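Local coordinates for protein aeromonas extracellular serine protease (Aeromonas sobria, PDB 3WQB) that cleaves peptide bonds after paired basic residues, one of them lysine, as a calcium-binding secreted serine protease of the furin subfamily and probable virulence factor, at residues 551-563 against 570-582. The protein carries 1 engineered substitution. Residues are numbered along the deposited sequence; the frame is centred on the assembly and turned at random.
With CA (calcium ion), chain D.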
ATOM      1  N   VAL A 551      24.918   1.667   1.188  1.00 11.63           N
ATOM      2  CA  VAL A 551      24.532   0.518   0.370  1.00 11.68           C
ATOM      3  C   VAL A 551      25.607  -0.555   0.530  1.00 11.69           C
ATOM      4  O   VAL A 551      26.786  -0.259   0.348  1.00 11.57           O
ATOM      5  CB  VAL A 551      24.400   0.896  -1.127  1.00 11.99           C
ATOM      6  CG1 VAL A 551      24.047  -0.322  -1.975  1.00 13.11           C
ATOM      7  CG2 VAL A 551      23.364   2.005  -1.317  1.00 12.70           C
ATOM      8  N   THR A 552      25.205  -1.777   0.877  1.00 11.71           N
ATOM      9  CA  THR A 552      26.145  -2.888   1.055  1.00 11.88           C
ATOM     10  C   THR A 552      25.637  -4.123   0.333  1.00 11.54           C
ATOM     11  O   THR A 552      24.450  -4.434   0.391  1.00 11.47           O
ATOM     12  CB  THR A 552      26.309  -3.260   2.548  1.00 12.17           C
ATOM     13  OG1 THR A 552      26.518  -2.079   3.331  1.00 13.06           O
ATOM     14  CG2 THR A 552      27.508  -4.171   2.736  1.00 13.38           C
ATOM     15  N   ASP A 553      26.541  -4.822  -0.350  1.00 11.60           N
ATOM     16  CA  ASP A 553      26.266  -6.153  -0.877  1.00 11.99           C
ATOM     17  C   ASP A 553      26.587  -7.146   0.243  1.00 12.14           C
ATOM     18  O   ASP A 553      27.727  -7.233   0.693  1.00 12.56           O
ATOM     19  CB  ASP A 553      27.122  -6.380  -2.140  1.00 12.19           C
ATOM     20  CG  ASP A 553      27.006  -7.796  -2.716  1.00 12.46           C
ATOM     21  OD1 ASP A 553      26.750  -8.779  -1.982  1.00 13.59           O
ATOM     22  OD2 ASP A 553      27.200  -7.938  -3.938  1.00 14.06           O
ATOM     23  N   VAL A 554      25.566  -7.858   0.712  1.00 12.15           N
ATOM     24  CA  VAL A 554      25.686  -8.667   1.924  1.00 12.36           C
ATOM     25  C   VAL A 554      25.572 -10.173   1.677  1.00 12.42           C
ATOM     26  O   VAL A 554      25.216 -10.923   2.590  1.00 13.11           O
ATOM     27  CB  VAL A 554      24.654  -8.235   3.023  1.00 12.19           C
ATOM     28  CG1 VAL A 554      24.874  -6.779   3.441  1.00 12.91           C
ATOM     29  CG2 VAL A 554      23.212  -8.478   2.563  1.00 13.07           C
ATOM     30  N   ALA A 555      25.843 -10.612   0.451  1.00 12.62           N
ATOM     31  CA  ALA A 555      25.746 -12.046   0.148  1.00 13.07           C
ATOM     32  C   ALA A 555      26.548 -12.457  -1.066  1.00 13.89           C
ATOM     33  O   ALA A 555      26.523 -11.779  -2.094  1.00 13.57           O
ATOM     34  CB  ALA A 555      24.288 -12.448  -0.048  1.00 13.21           C
ATOM     35  N   ASN A 556      27.228 -13.598  -0.955  1.00 14.74           N
ATOM     36  CA  ASN A 556      27.844 -14.214  -2.126  1.00 16.29           C
ATOM     37  C   ASN A 556      27.391 -15.655  -2.364  1.00 17.30           C
ATOM     38  O   ASN A 556      27.801 -16.287  -3.339  1.00 18.79           O
ATOM     39  CB  ASN A 556      29.378 -14.108  -2.092  1.00 16.60           C
ATOM     40  CG  ASN A 556      29.999 -14.767  -0.874  1.00 16.89           C
ATOM     41  OD1 ASN A 556      29.315 -15.325  -0.018  1.00 17.55           O
ATOM     42  ND2 ASN A 556      31.318 -14.683  -0.787  1.00 18.31           N
ATOM     43  N   GLY A 557      26.531 -16.164  -1.488  1.00 18.21           N
ATOM     44  CA  GLY A 557      26.016 -17.524  -1.647  1.00 18.87           C
ATOM     45  C   GLY A 557      24.912 -17.566  -2.686  1.00 19.17           C
ATOM     46  O   GLY A 557      24.215 -16.566  -2.902  1.00 19.49           O
ATOM     47  N   THR A 558      24.732 -18.715  -3.335  1.00 18.90           N
ATOM     48  CA  THR A 558      23.595 -18.902  -4.241  1.00 18.63           C
ATOM     49  C   THR A 558      22.286 -18.948  -3.454  1.00 17.50           C
ATOM     50  O   THR A 558      22.261 -19.306  -2.282  1.00 17.83           O
ATOM     51  CB  THR A 558      23.723 -20.189  -5.082  1.00 19.14           C
ATOM     52  OG1 THR A 558      23.730 -21.330  -4.217  1.00 21.64           O
ATOM     53  CG2 THR A 558      25.001 -20.153  -5.912  1.00 20.79           C
ATOM     54  N   ARG A 559      21.203 -18.557  -4.111  1.00 16.58           N
ATOM     55  CA  ARG A 559      19.878 -18.679  -3.541  1.00 15.99           C
ATOM     56  C   ARG A 559      18.958 -19.283  -4.573  1.00 15.42           C
ATOM     57  O   ARG A 559      19.172 -19.127  -5.779  1.00 16.53           O
ATOM     58  CB  ARG A 559      19.337 -17.304  -3.137  1.00 15.31           C
ATOM     59  CG  ARG A 559      20.093 -16.646  -1.986  1.00 14.76           C
ATOM     60  CD  ARG A 559      19.420 -15.355  -1.553  1.00 14.20           C
ATOM     61  NE  ARG A 559      19.441 -14.321  -2.589  1.00 14.81           N
ATOM     62  CZ  ARG A 559      20.422 -13.442  -2.788  1.00 13.94           C
ATOM     63  NH1 ARG A 559      21.506 -13.443  -2.021  1.00 14.04           N
ATOM     64  NH2 ARG A 559      20.303 -12.546  -3.761  1.00 14.37           N
ATOM     65  N   GLN A 560      17.926 -19.966  -4.096  1.00 15.66           N
ATOM     66  CA  GLN A 560      16.926 -20.512  -4.989  1.00 15.98           C
ATOM     67  C   GLN A 560      15.534 -19.985  -4.679  1.00 15.21           C
ATOM     68  O   GLN A 560      15.187 -19.728  -3.523  1.00 14.64           O
ATOM     69  CB  GLN A 560      16.946 -22.035  -4.949  1.00 16.76           C
ATOM     70  CG  GLN A 560      18.197 -22.660  -5.566  1.00 19.83           C
ATOM     71  CD  GLN A 560      18.111 -24.155  -5.572  1.00 22.98           C
ATOM     72  OE1 GLN A 560      17.372 -24.726  -4.786  1.00 26.04           O
ATOM     73  NE2 GLN A 560      18.855 -24.800  -6.458  1.00 24.19           N
ATOM     74  N   VAL A 561      14.754 -19.834  -5.742  1.00 15.13           N
ATOM     75  CA  VAL A 561      13.406 -19.308  -5.665  1.00 15.78           C
ATOM     76  C   VAL A 561      12.493 -20.278  -6.401  1.00 15.92           C
ATOM     77  O   VAL A 561      12.802 -20.702  -7.516  1.00 16.44           O
ATOM     78  CB  VAL A 561      13.332 -17.905  -6.311  1.00 15.75           C
ATOM     79  CG1 VAL A 561      11.904 -17.373  -6.325  1.00 16.64           C
ATOM     80  CG2 VAL A 561      14.261 -16.931  -5.576  1.00 15.87           C
ATOM     81  N   SER A 562      11.381 -20.627  -5.766  1.00 16.36           N
ATOM     82  CA  SER A 562      10.383 -21.509  -6.355  1.00 17.63           C
ATOM     83  C   SER A 562       9.424 -20.672  -7.202  1.00 17.57           C
ATOM     84  O   SER A 562       8.884 -19.649  -6.734  1.00 17.62           O
ATOM     85  CB  SER A 562       9.608 -22.253  -5.255  1.00 17.79           C
ATOM     86  OG  SER A 562      10.478 -22.900  -4.326  1.00 21.85           O
ATOM     87  N   LEU A 563       9.234 -21.100  -8.445  1.00 17.67           N
ATOM     88  CA  LEU A 563       8.320 -20.472  -9.386  1.00 18.25           C
ATOM     89  C   LEU A 563       7.161 -21.419  -9.670  1.00 18.14           C
ATOM     90  O   LEU A 563       7.373 -22.541 -10.142  1.00 18.80           O
ATOM     91  CB  LEU A 563       9.033 -20.141 -10.702  1.00 18.84           C
ATOM     92  CG  LEU A 563      10.390 -19.440 -10.688  1.00 20.76           C
ATOM     93  CD1 LEU A 563      11.045 -19.564 -12.048  1.00 22.87           C
ATOM     94  CD2 LEU A 563      10.198 -17.988 -10.316  1.00 21.84           C
ATOM     95  N   GLU A 570       2.979 -26.240 -12.955  1.00 22.82           N
ATOM     96  CA  GLU A 570       4.405 -26.550 -13.094  1.00 23.39           C
ATOM     97  C   GLU A 570       5.237 -25.699 -12.147  1.00 23.09           C
ATOM     98  O   GLU A 570       5.097 -24.475 -12.099  1.00 22.64           O
ATOM     99  CB  GLU A 570       4.903 -26.356 -14.531  1.00 23.77           C
ATOM    100  CG  GLU A 570       6.295 -26.969 -14.773  1.00 26.44           C
ATOM    101  CD  GLU A 570       7.030 -26.388 -15.977  1.00 29.12           C
ATOM    102  OE1 GLU A 570       6.510 -25.454 -16.624  1.00 30.86           O
ATOM    103  OE2 GLU A 570       8.147 -26.869 -16.272  1.00 31.18           O
ATOM    104  N   ARG A 571       6.099 -26.358 -11.384  1.00 23.07           N
ATOM    105  CA  ARG A 571       7.044 -25.652 -10.534  1.00 23.23           C
ATOM    106  C   ARG A 571       8.453 -25.693 -11.114  1.00 23.57           C
ATOM    107  O   ARG A 571       8.954 -26.757 -11.487  1.00 23.51           O
ATOM    108  CB  ARG A 571       7.015 -26.179  -9.101  1.00 23.25           C
ATOM    109  CG  ARG A 571       5.746 -25.807  -8.347  1.00 23.68           C
ATOM    110  CD  ARG A 571       5.839 -26.145  -6.866  1.00 25.70           C
ATOM    111  NE  ARG A 571       4.725 -25.605  -6.085  1.00 26.40           N
ATOM    112  CZ  ARG A 571       3.514 -26.159  -5.996  1.00 28.09           C
ATOM    113  NH1 ARG A 571       3.225 -27.274  -6.656  1.00 28.90           N
ATOM    114  NH2 ARG A 571       2.577 -25.586  -5.253  1.00 28.62           N
ATOM    115  N   THR A 572       9.061 -24.514 -11.198  1.00 24.09           N
ATOM    116  CA  THR A 572      10.423 -24.322 -11.690  1.00 24.99           C
ATOM    117  C   THR A 572      11.272 -23.823 -10.520  1.00 24.44           C
ATOM    118  O   THR A 572      10.752 -23.234  -9.569  1.00 24.48           O
ATOM    119  CB  THR A 572      10.474 -23.243 -12.821  1.00 25.43           C
ATOM    120  OG1 THR A 572       9.438 -23.478 -13.780  1.00 27.71           O
ATOM    121  CG2 THR A 572      11.824 -23.252 -13.543  1.00 26.67           C
ATOM    122  N   THR A 573      12.573 -24.073 -10.576  1.00 24.14           N
ATOM    123  CA  THR A 573      13.499 -23.423  -9.656  1.00 23.85           C
ATOM    124  C   THR A 573      14.282 -22.340 -10.390  1.00 23.24           C
ATOM    125  O   THR A 573      14.783 -22.550 -11.496  1.00 23.64           O
ATOM    126  CB  THR A 573      14.440 -24.429  -8.956  1.00 24.26           C
ATOM    127  OG1 THR A 573      13.677 -25.233  -8.050  1.00 25.01           O
ATOM    128  CG2 THR A 573      15.534 -23.699  -8.164  1.00 24.38           C
ATOM    129  N   LEU A 574      14.350 -21.168  -9.772  1.00 22.30           N
ATOM    130  CA  LEU A 574      15.160 -20.075 -10.265  1.00 21.74           C
ATOM    131  C   LEU A 574      16.359 -19.961  -9.338  1.00 21.00           C
ATOM    132  O   LEU A 574      16.203 -19.915  -8.120  1.00 20.47           O
ATOM    133  CB  LEU A 574      14.341 -18.781 -10.259  1.00 22.32           C
ATOM    134  CG  LEU A 574      14.983 -17.487 -10.761  1.00 23.71           C
ATOM    135  CD1 LEU A 574      15.309 -17.574 -12.246  1.00 25.11           C
ATOM    136  CD2 LEU A 574      14.068 -16.308 -10.470  1.00 24.28           C
ATOM    137  N   THR A 575      17.554 -19.949  -9.916  1.00 20.49           N
ATOM    138  CA  THR A 575      18.775 -19.778  -9.142  1.00 20.18           C
ATOM    139  C   THR A 575      19.282 -18.359  -9.322  1.00 19.61           C
ATOM    140  O   THR A 575      19.404 -17.868 -10.451  1.00 19.83           O
ATOM    141  CB  THR A 575      19.857 -20.803  -9.544  1.00 20.19           C
ATOM    142  OG1 THR A 575      19.318 -22.124  -9.409  1.00 21.83           O
ATOM    143  CG2 THR A 575      21.099 -20.668  -8.656  1.00 20.68           C
ATOM    144  N   GLU A 576      19.537 -17.692  -8.199  1.00 18.83           N
ATOM    145  CA  GLU A 576      20.163 -16.382  -8.221  1.00 18.46           C
ATOM    146  C   GLU A 576      21.661 -16.580  -8.110  1.00 18.63           C
ATOM    147  O   GLU A 576      22.165 -16.981  -7.056  1.00 19.10           O
ATOM    148  CB  GLU A 576      19.717 -15.529  -7.040  1.00 18.07           C
ATOM    149  CG  GLU A 576      18.283 -15.079  -7.024  1.00 17.35           C
ATOM    150  CD  GLU A 576      18.101 -14.003  -5.981  1.00 15.58           C
ATOM    151  OE1 GLU A 576      18.517 -12.856  -6.242  1.00 15.30           O
ATOM    152  OE2 GLU A 576      17.576 -14.311  -4.891  1.00 15.30           O
ATOM    153  N   ARG A 577      22.363 -16.291  -9.196  1.00 19.34           N
ATOM    154  CA  ARG A 577      23.818 -16.419  -9.220  1.00 19.77           C
ATOM    155  C   ARG A 577      24.449 -15.132  -8.698  1.00 19.05           C
ATOM    156  O   ARG A 577      24.026 -14.027  -9.051  1.00 18.95           O
ATOM    157  CB  ARG A 577      24.298 -16.714 -10.640  1.00 20.82           C
ATOM    158  CG  ARG A 577      23.528 -17.829 -11.335  1.00 23.78           C
ATOM    159  CD  ARG A 577      24.197 -19.183 -11.152  1.00 28.02           C
ATOM    160  NE  ARG A 577      23.275 -20.295 -11.393  1.00 31.22           N
ATOM    161  CZ  ARG A 577      22.913 -20.744 -12.594  1.00 32.97           C
ATOM    162  NH1 ARG A 577      23.390 -20.186 -13.701  1.00 34.26           N
ATOM    163  NH2 ARG A 577      22.068 -21.763 -12.689  1.00 34.17           N
ATOM    164  N   ASN A 578      25.448 -15.273  -7.837  1.00 18.46           N
ATOM    165  CA  ASN A 578      26.149 -14.108  -7.302  1.00 18.13           C
ATOM    166  C   ASN A 578      26.704 -13.188  -8.392  1.00 18.30           C
ATOM    167  O   ASN A 578      27.126 -13.650  -9.450  1.00 18.84           O
ATOM    168  CB  ASN A 578      27.258 -14.543  -6.347  1.00 17.87           C
ATOM    169  CG  ASN A 578      27.826 -13.388  -5.549  1.00 17.13           C
ATOM    170  OD1 ASN A 578      27.096 -12.505  -5.097  1.00 15.72           O
ATOM    171  ND2 ASN A 578      29.137 -13.381  -5.380  1.00 17.36           N
ATOM    172  N   ASN A 579      26.682 -11.880  -8.144  1.00 18.17           N
ATOM    173  CA  ASN A 579      27.311 -10.933  -9.064  1.00 18.66           C
ATOM    174  C   ASN A 579      28.789 -11.258  -9.248  1.00 19.63           C
ATOM    175  O   ASN A 579      29.515 -11.454  -8.276  1.00 19.59           O
ATOM    176  CB  ASN A 579      27.137  -9.483  -8.596  1.00 18.23           C
ATOM    177  CG  ASN A 579      27.591  -9.269  -7.166  1.00 17.65           C
ATOM    178  OD1 ASN A 579      27.040  -9.856  -6.237  1.00 17.40           O
ATOM    179  ND2 ASN A 579      28.592  -8.417  -6.982  1.00 17.62           N
ATOM    180  N   ARG A 580      29.209 -11.317 -10.507  1.00 20.96           N
ATOM    181  CA  ARG A 580      30.594 -11.596 -10.863  1.00 22.45           C
ATOM    182  C   ARG A 580      31.493 -10.361 -10.694  1.00 22.52           C
ATOM    183  O   ARG A 580      32.698 -10.485 -10.454  1.00 23.09           O
ATOM    184  CB  ARG A 580      30.649 -12.098 -12.310  1.00 22.99           C
ATOM    185  CG  ARG A 580      32.030 -12.492 -12.796  1.00 26.08           C
ATOM    186  CD  ARG A 580      32.154 -13.982 -13.092  1.00 30.62           C
ATOM    187  NE  ARG A 580      33.478 -14.303 -13.631  1.00 33.76           N
ATOM    188  CZ  ARG A 580      33.879 -14.045 -14.878  1.00 35.08           C
ATOM    189  NH1 ARG A 580      33.065 -13.459 -15.749  1.00 36.66           N
ATOM    190  NH2 ARG A 580      35.107 -14.376 -15.258  1.00 36.24           N
ATOM    191  N   GLN A 581      30.900  -9.178 -10.835  1.00 22.46           N
ATOM    192  CA  GLN A 581      31.615  -7.912 -10.759  1.00 22.25           C
ATOM    193  C   GLN A 581      31.070  -7.072  -9.598  1.00 21.16           C
ATOM    194  O   GLN A 581      29.925  -7.272  -9.169  1.00 20.96           O
ATOM    195  CB  GLN A 581      31.444  -7.128 -12.069  1.00 22.97           C
ATOM    196  CG  GLN A 581      32.411  -7.494 -13.202  1.00 25.55           C
ATOM    197  CD  GLN A 581      32.082  -8.805 -13.906  1.00 27.76           C
ATOM    198  OE1 GLN A 581      30.949  -9.031 -14.345  1.00 29.09           O
ATOM    199  NE2 GLN A 581      33.084  -9.666 -14.038  1.00 29.12           N
ATOM    200  N   PRO A 582      31.886  -6.129  -9.084  1.00 20.21           N
ATOM    201  CA  PRO A 582      31.339  -5.154  -8.145  1.00 19.38           C
ATOM    202  C   PRO A 582      30.246  -4.303  -8.780  1.00 18.54           C
ATOM    203  O   PRO A 582      30.222  -4.100  -9.999  1.00 18.52           O
ATOM    204  CB  PRO A 582      32.544  -4.274  -7.788  1.00 19.22           C
ATOM    205  CG  PRO A 582      33.569  -4.545  -8.854  1.00 20.33           C
ATOM    206  CD  PRO A 582      33.340  -5.958  -9.272  1.00 19.99           C
TER
HETATM  207 CA    CA D 902      26.941 -10.411  -3.932  1.00 13.46          CA
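Asp553 and Asn579 meet through a shared calcium ion, which the Asp553 carboxylate chelates with OD1 and OD2, each 2.5 Å from the metal. Asn579 OD1 lies 2.4 Å and Ala555 O 2.3 Å from the calcium ion, and the Asn578 side chain, Asp454 and Asp488 complete the shell. Second-shell bonds set these ligands: Asp553 OD1 accepts from Ala555 N in an Asx turn, Asp553 OD2 from His483, and Asn579 ND2 gives a nearly straight bond (173°) to Gln581 O, fixing the amide's rotation. Farther out, Arg559 NE takes Glu576 OE2 at 3.0 Å and NH2 takes OE1 at 3.1 Å, both from above the carboxylate plane. The bend at chi3 (-65°) turns the guanidinium to stand 72° from that plane. Arg559 also pairs with Asp488 and Glu576 with Arg232, so a chain of charges runs from the calcium shell to strand 228-233. Arg559 and Glu576 are the first bridged pair of an antiparallel hairpin; farther along it, Val561 N donates a hydrogen bond to Leu574 O at 2.8 Å and Leu563 CD1 packs on Leu574 CB. This P-domain hairpin thus joins a sheet with strand 228-233 of the subtilisin domain, while its base is tied by calcium, whose positive charge probably offsets the clustered carboxylates.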